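Local coordinates for ectonucleoside triphosphate diphosphohydrolase 4 (Homo sapiens, PDB 6WG5), which belongs to the GDA1/CD39 nucleoside phosphatase family, related to actin and the actin-like ATPases, at residues Pro108-Ala113 with Val156-Leu161; Ser171-Gly176 with Leu254-Asn259; Leu279-Asn284 with Ser446-Glu451. All coordinates share one frame; numbering follows the deposited sequence.

Interaction 1: residues Pro108-Ala113 with Val156-Leu161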
ATOM      1  N   PRO A 108       5.442  24.409   9.636  1.00 77.97           N
ATOM      2  CA  PRO A 108       6.286  23.624  10.552  1.00 78.46           C
ATOM      3  C   PRO A 108       7.019  22.480   9.872  1.00 77.88           C
ATOM      4  O   PRO A 108       8.107  22.099  10.322  1.00 79.12           O
ATOM      5  CB  PRO A 108       5.286  23.112  11.599  1.00 75.81           C
ATOM      6  CG  PRO A 108       4.143  24.066  11.538  1.00 74.56           C
ATOM      7  CD  PRO A 108       4.051  24.502  10.110  1.00 76.07           C
ATOM      8  N   LEU A 109       6.458  21.919   8.797  1.00 67.87           N
ATOM      9  CA  LEU A 109       7.115  20.815   8.104  1.00 63.49           C
ATOM     10  C   LEU A 109       8.282  21.301   7.251  1.00 63.99           C
ATOM     11  O   LEU A 109       9.334  20.653   7.210  1.00 61.30           O
ATOM     12  CB  LEU A 109       6.108  20.066   7.229  1.00 58.20           C
ATOM     13  CG  LEU A 109       4.897  19.449   7.931  1.00 59.55           C
ATOM     14  CD1 LEU A 109       3.988  18.765   6.919  1.00 55.58           C
ATOM     15  CD2 LEU A 109       5.330  18.465   9.004  1.00 62.12           C
ATOM     16  N   LEU A 110       8.114  22.431   6.563  1.00 68.64           N
ATOM     17  CA  LEU A 110       9.166  22.914   5.674  1.00 66.31           C
ATOM     18  C   LEU A 110      10.327  23.509   6.462  1.00 64.70           C
ATOM     19  O   LEU A 110      11.491  23.344   6.079  1.00 64.09           O
ATOM     20  CB  LEU A 110       8.592  23.936   4.693  1.00 67.79           C
ATOM     21  CG  LEU A 110       7.451  23.433   3.802  1.00 66.30           C
ATOM     22  CD1 LEU A 110       7.007  24.530   2.850  1.00 67.64           C
ATOM     23  CD2 LEU A 110       7.855  22.186   3.025  1.00 63.44           C
ATOM     24  N   ASN A 111      10.033  24.209   7.559  1.00 67.99           N
ATOM     25  CA  ASN A 111      11.102  24.668   8.441  1.00 70.34           C
ATOM     26  C   ASN A 111      11.890  23.487   8.995  1.00 73.63           C
ATOM     27  O   ASN A 111      13.117  23.557   9.135  1.00 70.56           O
ATOM     28  CB  ASN A 111      10.519  25.507   9.577  1.00 72.95           C
ATOM     29  CG  ASN A 111       9.947  26.824   9.093  1.00 77.34           C
ATOM     30  OD1 ASN A 111      10.575  27.535   8.308  1.00 81.63           O
ATOM     31  ND2 ASN A 111       8.745  27.153   9.552  1.00 76.47           N
ATOM     32  N   PHE A 112      11.200  22.391   9.313  1.00 63.59           N
ATOM     33  CA  PHE A 112      11.883  21.183   9.761  1.00 66.24           C
ATOM     34  C   PHE A 112      12.857  20.686   8.700  1.00 66.79           C
ATOM     35  O   PHE A 112      14.011  20.356   9.001  1.00 68.78           O
ATOM     36  CB  PHE A 112      10.853  20.106  10.102  1.00 66.62           C
ATOM     37  CG  PHE A 112      11.454  18.774  10.448  1.00 63.25           C
ATOM     38  CD1 PHE A 112      11.826  18.484  11.749  1.00 61.78           C
ATOM     39  CD2 PHE A 112      11.639  17.809   9.474  1.00 56.71           C
ATOM     40  CE1 PHE A 112      12.374  17.259  12.072  1.00 55.94           C
ATOM     41  CE2 PHE A 112      12.189  16.581   9.791  1.00 54.81           C
ATOM     42  CZ  PHE A 112      12.556  16.306  11.092  1.00 54.58           C
ATOM     43  N   ALA A 113      12.407  20.629   7.444  1.00 71.29           N
ATOM     44  CA  ALA A 113      13.283  20.195   6.362  1.00 63.91           C
ATOM     45  C   ALA A 113      14.414  21.189   6.132  1.00 62.90           C
ATOM     46  O   ALA A 113      15.570  20.791   5.942  1.00 59.64           O
ATOM     47  CB  ALA A 113      12.473  20.004   5.080  1.00 62.40           C
ATOM     48  N   VAL A 156       8.591  32.144  -2.083  1.00 89.51           N
ATOM     49  CA  VAL A 156       9.115  33.353  -1.455  1.00 93.59           C
ATOM     50  C   VAL A 156       9.814  33.016  -0.144  1.00 99.35           C
ATOM     51  O   VAL A 156      10.847  33.609   0.194  1.00 97.04           O
ATOM     52  CB  VAL A 156       7.982  34.375  -1.245  1.00 96.19           C
ATOM     53  CG1 VAL A 156       8.498  35.615  -0.520  1.00 97.02           C
ATOM     54  CG2 VAL A 156       7.358  34.756  -2.580  1.00 96.91           C
ATOM     55  N   HIS A 157       9.271  32.064   0.613  1.00 92.15           N
ATOM     56  CA  HIS A 157       9.775  31.764   1.945  1.00 89.92           C
ATOM     57  C   HIS A 157      10.836  30.671   1.962  1.00 84.72           C
ATOM     58  O   HIS A 157      11.556  30.548   2.961  1.00 79.97           O
ATOM     59  CB  HIS A 157       8.617  31.354   2.861  1.00 90.25           C
ATOM     60  CG  HIS A 157       7.767  32.503   3.305  1.00 92.59           C
ATOM     61  ND1 HIS A 157       6.390  32.466   3.279  1.00 93.92           N
ATOM     62  CD2 HIS A 157       8.100  33.721   3.792  1.00 98.85           C
ATOM     63  CE1 HIS A 157       5.911  33.613   3.727  1.00 99.35           C
ATOM     64  NE2 HIS A 157       6.929  34.392   4.046  1.00102.29           N
ATOM     65  N   PHE A 158      10.956  29.882   0.897  1.00 76.26           N
ATOM     66  CA  PHE A 158      11.937  28.807   0.841  1.00 72.60           C
ATOM     67  C   PHE A 158      12.586  28.787  -0.535  1.00 71.92           C
ATOM     68  O   PHE A 158      11.990  29.219  -1.525  1.00 78.20           O
ATOM     69  CB  PHE A 158      11.296  27.445   1.143  1.00 69.91           C
ATOM     70  CG  PHE A 158      10.562  27.400   2.454  1.00 70.86           C
ATOM     71  CD1 PHE A 158      11.238  27.138   3.634  1.00 70.10           C
ATOM     72  CD2 PHE A 158       9.195  27.618   2.506  1.00 73.90           C
ATOM     73  CE1 PHE A 158      10.564  27.097   4.842  1.00 70.11           C
ATOM     74  CE2 PHE A 158       8.516  27.576   3.709  1.00 76.70           C
ATOM     75  CZ  PHE A 158       9.202  27.316   4.879  1.00 74.21           C
ATOM     76  N   ASP A 159      13.817  28.279  -0.585  1.00 68.93           N
ATOM     77  CA  ASP A 159      14.608  28.254  -1.809  1.00 69.15           C
ATOM     78  C   ASP A 159      14.548  26.911  -2.529  1.00 60.76           C
ATOM     79  O   ASP A 159      15.296  26.703  -3.490  1.00 61.60           O
ATOM     80  CB  ASP A 159      16.065  28.608  -1.499  1.00 75.48           C
ATOM     81  CG  ASP A 159      16.239  30.056  -1.078  1.00 84.03           C
ATOM     82  OD1 ASP A 159      15.460  30.914  -1.548  1.00 87.17           O
ATOM     83  OD2 ASP A 159      17.158  30.336  -0.280  1.00 85.85           O
ATOM     84  N   PHE A 160      13.679  26.002  -2.097  1.00 54.61           N
ATOM     85  CA  PHE A 160      13.576  24.700  -2.738  1.00 50.90           C
ATOM     86  C   PHE A 160      13.034  24.834  -4.158  1.00 50.72           C
ATOM     87  O   PHE A 160      12.277  25.756  -4.475  1.00 56.13           O
ATOM     88  CB  PHE A 160      12.663  23.781  -1.925  1.00 50.68           C
ATOM     89  CG  PHE A 160      13.089  23.610  -0.496  1.00 53.70           C
ATOM     90  CD1 PHE A 160      14.412  23.348  -0.179  1.00 55.08           C
ATOM     91  CD2 PHE A 160      12.167  23.716   0.531  1.00 52.63           C
ATOM     92  CE1 PHE A 160      14.805  23.190   1.137  1.00 56.69           C
ATOM     93  CE2 PHE A 160      12.555  23.559   1.850  1.00 55.62           C
ATOM     94  CZ  PHE A 160      13.875  23.297   2.152  1.00 56.62           C
ATOM     95  N   LEU A 161      13.434  23.902  -5.021  1.00 50.91           N
ATOM     96  CA  LEU A 161      12.866  23.821  -6.364  1.00 51.93           C
ATOM     97  C   LEU A 161      11.397  23.439  -6.250  1.00 52.10           C
ATOM     98  O   LEU A 161      11.070  22.296  -5.917  1.00 54.77           O
ATOM     99  CB  LEU A 161      13.622  22.803  -7.214  1.00 49.31           C
ATOM    100  CG  LEU A 161      15.103  23.051  -7.494  1.00 54.93           C
ATOM    101  CD1 LEU A 161      15.683  21.868  -8.254  1.00 54.93           C
ATOM    102  CD2 LEU A 161      15.311  24.339  -8.273  1.00 58.60           C
TER
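F158 lays one face of its ring against L110 and so joins helix 107-116 to the chain just past helix 140-157. L110 CB sits over that face, 3.8 Å from the centroid of the F158 ring and 25° off its normal, a CH-pi contact displaced toward the rim. The closest approach is L110 CB to F158 CZ, 3.4 Å. On the same side of the ring, L110 CD1 lies by the rim, 3.5 Å from F158 CE2. F158 is the first residue to leave helical geometry after helix 140-157; with CG anti to its own carbonyl carbon (chi1 -55°), the ring is carried toward helix 107-116. At the edge of this ring, near its plane, N111 OD1 lies 3.5 Å from F158 CE1, the amide plane being turned 51° from the ring. F160, two residues on, meets L110 O with the edge of its ring, F160 CE2 lying 4.4 Å from L110 O. L110 and F160 both also touch L127 of strand 127-131, while D159 between the phenylalanines makes a salt bridge with R119. Helix 140-157 belongs to a beta-alpha-beta crossover between the parallel strands 127-131 and 167-169, and helix 107-116 packs against the chain just past it, before strand 167-169. Cohesion here is mainly apolar, with at most a small electrostatic contribution where the amide oxygen faces aromatic C-H groups.

Interaction 2: residues Ser171-Gly176 with Leu254-Asn259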
ATOM      1  N   SER A 171      -3.660  10.369  -7.673  1.00 44.13           N
ATOM      2  CA  SER A 171      -4.746   9.404  -7.646  1.00 45.93           C
ATOM      3  C   SER A 171      -4.355   8.184  -6.819  1.00 49.28           C
ATOM      4  O   SER A 171      -3.179   7.944  -6.530  1.00 50.22           O
ATOM      5  CB  SER A 171      -5.114   8.971  -9.065  1.00 45.49           C
ATOM      6  OG  SER A 171      -4.006   8.372  -9.718  1.00 40.63           O
ATOM      7  N   GLY A 172      -5.368   7.405  -6.431  1.00 57.07           N
ATOM      8  CA  GLY A 172      -5.103   6.163  -5.726  1.00 56.05           C
ATOM      9  C   GLY A 172      -4.265   5.199  -6.540  1.00 51.01           C
ATOM     10  O   GLY A 172      -3.459   4.447  -5.986  1.00 46.99           O
ATOM     11  N   LYS A 173      -4.441   5.208  -7.863  1.00 48.55           N
ATOM     12  CA  LYS A 173      -3.605   4.393  -8.736  1.00 44.61           C
ATOM     13  C   LYS A 173      -2.142   4.801  -8.619  1.00 43.86           C
ATOM     14  O   LYS A 173      -1.253   3.950  -8.512  1.00 40.28           O
ATOM     15  CB  LYS A 173      -4.091   4.522 -10.180  1.00 41.99           C
ATOM     16  CG  LYS A 173      -3.408   3.602 -11.178  1.00 38.00           C
ATOM     17  CD  LYS A 173      -3.341   4.264 -12.542  1.00 42.07           C
ATOM     18  CE  LYS A 173      -3.380   3.258 -13.677  1.00 45.38           C
ATOM     19  NZ  LYS A 173      -3.463   3.953 -14.994  1.00 51.98           N
ATOM     20  N   GLN A 174      -1.871   6.110  -8.634  1.00 46.06           N
ATOM     21  CA  GLN A 174      -0.498   6.582  -8.478  1.00 45.65           C
ATOM     22  C   GLN A 174       0.062   6.199  -7.114  1.00 44.73           C
ATOM     23  O   GLN A 174       1.237   5.833  -6.995  1.00 39.50           O
ATOM     24  CB  GLN A 174      -0.430   8.097  -8.665  1.00 43.77           C
ATOM     25  CG  GLN A 174      -0.769   8.579 -10.062  1.00 52.15           C
ATOM     26  CD  GLN A 174      -0.686  10.089 -10.185  1.00 55.36           C
ATOM     27  OE1 GLN A 174      -1.667  10.799  -9.950  1.00 53.54           O
ATOM     28  NE2 GLN A 174       0.490  10.587 -10.547  1.00 53.56           N
ATOM     29  N   GLU A 175      -0.763   6.287  -6.069  1.00 43.60           N
ATOM     30  CA  GLU A 175      -0.302   5.907  -4.739  1.00 41.99           C
ATOM     31  C   GLU A 175       0.089   4.435  -4.704  1.00 38.07           C
ATOM     32  O   GLU A 175       1.097   4.065  -4.091  1.00 36.42           O
ATOM     33  CB  GLU A 175      -1.387   6.203  -3.706  1.00 46.01           C
ATOM     34  CG  GLU A 175      -0.873   6.298  -2.282  1.00 51.43           C
ATOM     35  CD  GLU A 175      -1.989   6.477  -1.269  1.00 57.57           C
ATOM     36  OE1 GLU A 175      -3.120   6.821  -1.679  1.00 55.55           O
ATOM     37  OE2 GLU A 175      -1.735   6.271  -0.063  1.00 58.70           O
ATOM     38  N   GLY A 176      -0.693   3.581  -5.367  1.00 35.47           N
ATOM     39  CA  GLY A 176      -0.344   2.173  -5.434  1.00 33.59           C
ATOM     40  C   GLY A 176       0.947   1.927  -6.191  1.00 30.97           C
ATOM     41  O   GLY A 176       1.776   1.114  -5.775  1.00 32.18           O
ATOM     42  N   LEU A 254      -6.610   0.633 -14.895  1.00 33.70           N
ATOM     43  CA  LEU A 254      -6.006  -0.124 -13.805  1.00 35.17           C
ATOM     44  C   LEU A 254      -4.570  -0.529 -14.102  1.00 36.60           C
ATOM     45  O   LEU A 254      -3.965  -1.259 -13.308  1.00 33.96           O
ATOM     46  CB  LEU A 254      -6.841  -1.370 -13.504  1.00 36.00           C
ATOM     47  CG  LEU A 254      -8.319  -1.125 -13.205  1.00 35.42           C
ATOM     48  CD1 LEU A 254      -9.018  -2.443 -12.922  1.00 35.01           C
ATOM     49  CD2 LEU A 254      -8.488  -0.159 -12.037  1.00 36.27           C
ATOM     50  N   LEU A 255      -4.009  -0.078 -15.221  1.00 35.13           N
ATOM     51  CA  LEU A 255      -2.647  -0.407 -15.609  1.00 31.85           C
ATOM     52  C   LEU A 255      -1.827   0.867 -15.729  1.00 31.99           C
ATOM     53  O   LEU A 255      -2.295   1.869 -16.278  1.00 33.42           O
ATOM     54  CB  LEU A 255      -2.621  -1.169 -16.939  1.00 30.53           C
ATOM     55  CG  LEU A 255      -3.209  -2.583 -16.909  1.00 28.33           C
ATOM     56  CD1 LEU A 255      -3.370  -3.123 -18.321  1.00 29.17           C
ATOM     57  CD2 LEU A 255      -2.334  -3.511 -16.079  1.00 27.48           C
ATOM     58  N   ALA A 256      -0.606   0.823 -15.204  1.00 36.28           N
ATOM     59  CA  ALA A 256       0.336   1.931 -15.291  1.00 33.77           C
ATOM     60  C   ALA A 256       1.579   1.460 -16.031  1.00 36.56           C
ATOM     61  O   ALA A 256       2.135   0.405 -15.710  1.00 37.51           O
ATOM     62  CB  ALA A 256       0.707   2.451 -13.901  1.00 30.77           C
ATOM     63  N   GLU A 257       2.003   2.237 -17.024  1.00 38.12           N
ATOM     64  CA  GLU A 257       3.202   1.947 -17.798  1.00 35.98           C
ATOM     65  C   GLU A 257       4.157   3.122 -17.665  1.00 38.16           C
ATOM     66  O   GLU A 257       3.831   4.239 -18.080  1.00 46.43           O
ATOM     67  CB  GLU A 257       2.854   1.685 -19.263  1.00 38.92           C
ATOM     68  CG  GLU A 257       2.310   0.290 -19.505  1.00 49.02           C
ATOM     69  CD  GLU A 257       1.400   0.213 -20.713  1.00 57.83           C
ATOM     70  OE1 GLU A 257       0.260  -0.276 -20.560  1.00 59.93           O
ATOM     71  OE2 GLU A 257       1.819   0.645 -21.809  1.00 61.61           O
ATOM     72  N   PHE A 258       5.327   2.870 -17.085  1.00 30.67           N
ATOM     73  CA  PHE A 258       6.277   3.923 -16.771  1.00 29.23           C
ATOM     74  C   PHE A 258       7.694   3.405 -16.973  1.00 29.58           C
ATOM     75  O   PHE A 258       7.923   2.210 -17.180  1.00 25.59           O
ATOM     76  CB  PHE A 258       6.086   4.426 -15.335  1.00 25.08           C
ATOM     77  CG  PHE A 258       6.160   3.339 -14.301  1.00 24.06           C
ATOM     78  CD1 PHE A 258       7.364   3.019 -13.697  1.00 26.82           C
ATOM     79  CD2 PHE A 258       5.027   2.634 -13.938  1.00 23.57           C
ATOM     80  CE1 PHE A 258       7.435   2.019 -12.747  1.00 26.61           C
ATOM     81  CE2 PHE A 258       5.090   1.634 -12.988  1.00 25.38           C
ATOM     82  CZ  PHE A 258       6.296   1.326 -12.392  1.00 26.21           C
ATOM     83  N   ASN A 259       8.649   4.332 -16.901  1.00 34.46           N
ATOM     84  CA  ASN A 259      10.064   4.036 -17.093  1.00 29.75           C
ATOM     85  C   ASN A 259      10.837   4.639 -15.930  1.00 31.86           C
ATOM     86  O   ASN A 259      10.824   5.860 -15.743  1.00 39.35           O
ATOM     87  CB  ASN A 259      10.565   4.601 -18.425  1.00 28.70           C
ATOM     88  CG  ASN A 259      11.976   4.159 -18.756  1.00 31.75           C
ATOM     89  OD1 ASN A 259      12.666   3.565 -17.926  1.00 30.75           O
ATOM     90  ND2 ASN A 259      12.416   4.459 -19.972  1.00 31.53           N
TER
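K173 reaches from the first turn of helix 172-186 to the backbone of strand 255-259, and nearly all of the contact lies along this one side chain. Its CA-CB bond points toward the strand. CG stands anti to the backbone N (chi1 -173°), which sends the chain outward from the helix, and a bend at chi2 steers it onward; CB, CG and CD serve as the span, and the meeting begins at CE. K173 CE lies 3.1 Å from L255 O, with L254 C and A256 CB further off at 4.0 and 4.2 Å, so it rests on the start of the strand. L254 and L255 point their CB atoms away, and A256 points its methyl toward the lysine. The strand is an outermost one of the six-stranded mixed sheet, paired antiparallel with 270-279, whereas helix 172-186 follows strand 167-169 of the other six-stranded sheet; the lysine thus links a helix that follows one sheet to the edge strand of the other, as V177 does further along the helix by touching A256 and F258. At the tip, K173 NZ donates to L255 O over 2.7 Å. The ammonium sits above the carbonyl plane, 54° out of it, so the oxygen is approached from over its flat group. Behind the lysine the helix start is fixed by a capping box: Q174 N donates to S171 OG (3.3 Å), and S171 N returns a nearly straight bond to Q174 OE1 (3.1 Å, 169°).

Interaction 3: residues Leu279-Asn284 with Ser446-Glu451. With NAG (2-acetamido-2-deoxy-beta-D-glucopyranose), chain B.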
ATOM      1  N   LEU A 279     -12.947  -0.130  -2.363  1.00 32.12           N
ATOM      2  CA  LEU A 279     -13.583   0.532  -1.232  1.00 36.41           C
ATOM      3  C   LEU A 279     -14.697  -0.341  -0.671  1.00 37.20           C
ATOM      4  O   LEU A 279     -15.518  -0.878  -1.420  1.00 40.06           O
ATOM      5  CB  LEU A 279     -14.142   1.889  -1.658  1.00 42.99           C
ATOM      6  CG  LEU A 279     -13.255   3.119  -1.449  1.00 47.87           C
ATOM      7  CD1 LEU A 279     -13.248   3.522   0.019  1.00 48.39           C
ATOM      8  CD2 LEU A 279     -11.835   2.876  -1.948  1.00 53.07           C
ATOM      9  N   GLY A 280     -14.730  -0.476   0.650  1.00 25.42           N
ATOM     10  CA  GLY A 280     -15.728  -1.301   1.295  1.00 31.28           C
ATOM     11  C   GLY A 280     -15.403  -2.775   1.328  1.00 27.06           C
ATOM     12  O   GLY A 280     -16.286  -3.580   1.642  1.00 31.78           O
ATOM     13  N   PHE A 281     -14.165  -3.159   1.009  1.00 25.30           N
ATOM     14  CA  PHE A 281     -13.744  -4.554   1.038  1.00 27.29           C
ATOM     15  C   PHE A 281     -12.595  -4.780   2.015  1.00 21.07           C
ATOM     16  O   PHE A 281     -11.905  -5.801   1.932  1.00 25.21           O
ATOM     17  CB  PHE A 281     -13.366  -5.018  -0.369  1.00 22.02           C
ATOM     18  CG  PHE A 281     -14.529  -5.048  -1.314  1.00 24.77           C
ATOM     19  CD1 PHE A 281     -15.205  -6.231  -1.566  1.00 26.06           C
ATOM     20  CD2 PHE A 281     -14.968  -3.888  -1.929  1.00 27.92           C
ATOM     21  CE1 PHE A 281     -16.286  -6.259  -2.427  1.00 29.81           C
ATOM     22  CE2 PHE A 281     -16.049  -3.909  -2.790  1.00 32.15           C
ATOM     23  CZ  PHE A 281     -16.710  -5.096  -3.039  1.00 32.82           C
ATOM     24  N   GLY A 282     -12.375  -3.848   2.940  1.00 20.63           N
ATOM     25  CA  GLY A 282     -11.465  -4.084   4.036  1.00 19.32           C
ATOM     26  C   GLY A 282     -12.103  -4.941   5.112  1.00 19.65           C
ATOM     27  O   GLY A 282     -13.300  -5.219   5.096  1.00 20.28           O
ATOM     28  N   GLY A 283     -11.275  -5.364   6.067  1.00 23.45           N
ATOM     29  CA  GLY A 283     -11.763  -6.258   7.106  1.00 24.52           C
ATOM     30  C   GLY A 283     -12.927  -5.671   7.879  1.00 22.91           C
ATOM     31  O   GLY A 283     -13.989  -6.287   7.992  1.00 23.81           O
ATOM     32  N   ASN A 284     -12.743  -4.464   8.420  1.00 30.83           N
ATOM     33  CA  ASN A 284     -13.795  -3.836   9.213  1.00 28.67           C
ATOM     34  C   ASN A 284     -15.009  -3.491   8.356  1.00 30.30           C
ATOM     35  O   ASN A 284     -16.151  -3.726   8.768  1.00 30.09           O
ATOM     36  CB  ASN A 284     -13.248  -2.588   9.903  1.00 29.26           C
ATOM     37  CG  ASN A 284     -12.186  -2.910  10.940  1.00 30.75           C
ATOM     38  OD1 ASN A 284     -12.201  -3.978  11.551  1.00 33.07           O
ATOM     39  ND2 ASN A 284     -11.259  -1.982  11.145  1.00 34.35           N
ATOM     40  N   SER A 446     -10.160 -13.155   9.740  1.00 22.27           N
ATOM     41  CA  SER A 446      -9.326 -14.236   9.225  1.00 23.19           C
ATOM     42  C   SER A 446     -10.015 -14.954   8.071  1.00 24.66           C
ATOM     43  O   SER A 446      -9.371 -15.306   7.076  1.00 25.57           O
ATOM     44  CB  SER A 446      -8.990 -15.221  10.345  1.00 20.70           C
ATOM     45  OG  SER A 446     -10.158 -15.851  10.835  1.00 25.97           O
ATOM     46  N   ALA A 447     -11.327 -15.176   8.185  1.00 23.67           N
ATOM     47  CA  ALA A 447     -12.073 -15.823   7.110  1.00 20.01           C
ATOM     48  C   ALA A 447     -12.206 -14.905   5.904  1.00 19.24           C
ATOM     49  O   ALA A 447     -12.071 -15.350   4.758  1.00 19.00           O
ATOM     50  CB  ALA A 447     -13.451 -16.240   7.611  1.00 25.79           C
ATOM     51  N   TRP A 448     -12.487 -13.624   6.141  1.00 21.53           N
ATOM     52  CA  TRP A 448     -12.532 -12.658   5.051  1.00 20.30           C
ATOM     53  C   TRP A 448     -11.185 -12.581   4.345  1.00 22.05           C
ATOM     54  O   TRP A 448     -11.113 -12.596   3.110  1.00 24.56           O
ATOM     55  CB  TRP A 448     -12.946 -11.291   5.597  1.00 17.72           C
ATOM     56  CG  TRP A 448     -13.018 -10.216   4.562  1.00 22.98           C
ATOM     57  CD1 TRP A 448     -12.167  -9.159   4.420  1.00 21.49           C
ATOM     58  CD2 TRP A 448     -13.999 -10.084   3.526  1.00 23.78           C
ATOM     59  NE1 TRP A 448     -12.559  -8.374   3.360  1.00 23.15           N
ATOM     60  CE2 TRP A 448     -13.679  -8.922   2.794  1.00 21.83           C
ATOM     61  CE3 TRP A 448     -15.115 -10.835   3.147  1.00 21.67           C
ATOM     62  CZ2 TRP A 448     -14.430  -8.497   1.703  1.00 23.63           C
ATOM     63  CZ3 TRP A 448     -15.864 -10.408   2.065  1.00 26.99           C
ATOM     64  CH2 TRP A 448     -15.518  -9.250   1.355  1.00 27.39           C
ATOM     65  N   MET A 449     -10.100 -12.512   5.117  1.00 28.51           N
ATOM     66  CA  MET A 449      -8.763 -12.532   4.533  1.00 26.55           C
ATOM     67  C   MET A 449      -8.577 -13.760   3.651  1.00 28.39           C
ATOM     68  O   MET A 449      -8.081 -13.664   2.523  1.00 29.01           O
ATOM     69  CB  MET A 449      -7.714 -12.511   5.647  1.00 27.38           C
ATOM     70  CG  MET A 449      -6.318 -12.122   5.194  1.00 36.44           C
ATOM     71  SD  MET A 449      -5.024 -13.108   5.981  1.00 41.60           S
ATOM     72  CE  MET A 449      -5.050 -14.566   4.944  1.00 47.35           C
ATOM     73  N   PHE A 450      -8.980 -14.928   4.154  1.00 24.22           N
ATOM     74  CA  PHE A 450      -8.772 -16.171   3.420  1.00 22.14           C
ATOM     75  C   PHE A 450      -9.545 -16.177   2.108  1.00 25.15           C
ATOM     76  O   PHE A 450      -9.031 -16.627   1.077  1.00 24.94           O
ATOM     77  CB  PHE A 450      -9.187 -17.355   4.293  1.00 22.97           C
ATOM     78  CG  PHE A 450      -8.942 -18.693   3.658  1.00 21.50           C
ATOM     79  CD1 PHE A 450      -7.745 -19.357   3.850  1.00 18.80           C
ATOM     80  CD2 PHE A 450      -9.913 -19.289   2.870  1.00 25.98           C
ATOM     81  CE1 PHE A 450      -7.517 -20.588   3.267  1.00 25.33           C
ATOM     82  CE2 PHE A 450      -9.691 -20.519   2.283  1.00 28.04           C
ATOM     83  CZ  PHE A 450      -8.491 -21.171   2.483  1.00 27.99           C
ATOM     84  N   GLU A 451     -10.785 -15.681   2.126  1.00 23.17           N
ATOM     85  CA  GLU A 451     -11.636 -15.741   0.943  1.00 23.11           C
ATOM     86  C   GLU A 451     -11.251 -14.685  -0.085  1.00 26.21           C
ATOM     87  O   GLU A 451     -11.193 -14.979  -1.283  1.00 27.46           O
ATOM     88  CB  GLU A 451     -13.101 -15.581   1.346  1.00 24.86           C
ATOM     89  CG  GLU A 451     -13.683 -16.804   2.030  1.00 34.23           C
ATOM     90  CD  GLU A 451     -13.752 -18.004   1.106  1.00 36.20           C
ATOM     91  OE1 GLU A 451     -13.792 -17.803  -0.125  1.00 37.17           O
ATOM     92  OE2 GLU A 451     -13.759 -19.149   1.603  1.00 37.67           O
TER
HETATM   93  C1  NAG B   1     -21.762  -4.947  -3.629  1.00 45.29           C
HETATM   94  C2  NAG B   1     -21.538  -3.455  -3.366  1.00 44.42           C
HETATM   95  C3  NAG B   1     -22.848  -2.773  -2.971  1.00 52.56           C
HETATM   96  C4  NAG B   1     -23.965  -3.100  -3.955  1.00 63.35           C
HETATM   97  C5  NAG B   1     -24.068  -4.605  -4.152  1.00 64.00           C
HETATM   98  C6  NAG B   1     -25.068  -5.000  -5.213  1.00 67.87           C
HETATM   99  C7  NAG B   1     -19.406  -2.579  -2.506  1.00 39.40           C
HETATM  100  C8  NAG B   1     -18.511  -2.469  -1.309  1.00 40.97           C
HETATM  101  N2  NAG B   1     -20.542  -3.261  -2.325  1.00 41.42           N
HETATM  102  O3  NAG B   1     -22.643  -1.366  -2.924  1.00 49.54           O
HETATM  103  O4  NAG B   1     -25.206  -2.639  -3.430  1.00 80.81           O
HETATM  104  O5  NAG B   1     -22.800  -5.114  -4.578  1.00 60.73           O
HETATM  105  O6  NAG B   1     -24.902  -6.360  -5.594  1.00 74.65           O
HETATM  106  O7  NAG B   1     -19.113  -2.076  -3.586  1.00 41.11           O
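F281 and W448 meet between the end of strand 270-279 and helix 436-456, and the approach starts two residues earlier. L279 closes the strand, its carbonyl O lying 3.4 Å from C8, the acetamide methyl of an N-acetylglucosamine of the protein's own glycan. G280 takes a positive phi, a conformation at which a glycine is called for, and the methyl C8 lies close to it; its carbonyl O is bound by R289. F281 comes next, and its ring touches the sugar at CE2 and the tryptophan at CD1: F281 CE2 comes within 3.2 Å of C8 of the sugar, while F281 CD1 touches W448 CZ2 at 4.1 Å. The phenyl and indole side chains cross at a slant, and R289 adds a cation-pi contact to the phenyl. The F281 carbonyl makes the one polar bond between the two segments. W448 NE1 donates to F281 O over 3.0 Å with an N-H...O angle of 155°; the oxygen lies in the indole plane, whereas the indole nitrogen stands 56° out of the carbonyl plane. T230 OG1 is a second hydrogen-bond partner of this oxygen, so one buried carbonyl is held by two groups. CG of W448 is anti to its backbone N (chi1 180°), extending the indole away from its helix. The path is strand-turn-helix: strand 270-279 of the mixed sheet turns over G280-G282 and enters helix 283-296, with G282 at the N-cap position. G283, in the first turn, brings its CA to 4.0 Å from W448 CD1, and its backbone is hydrogen-bonded to G226. N284 starts off pointing away from residues 446-451, yet its OD1 has a weak hydrogen bond with K445 NZ, earlier on helix 436-456.

How the interactions relate
From the N terminus, the three contacts follow one another in series, neither nesting nor crossing. Interaction 1 closes a loop of 42 residues that includes strand 127-131, tying helix 107-116 to the connection between helix 140-157 and strand 167-169 of the first mixed sheet. Interaction 2 opens soon after and closes over 77 residues, joining helix 172-186 to strand 255-259 of the second sheet. Interaction 3 spans 161 residues, fastening the turn after strand 270-279, the neighbour of 255-259, to helix 436-456. Centres of interactions 1 and 3 are about 41 Å apart, on opposite sides of the chain's centre; that of interaction 2 is about 28 Å from the first and 23 Å from the third.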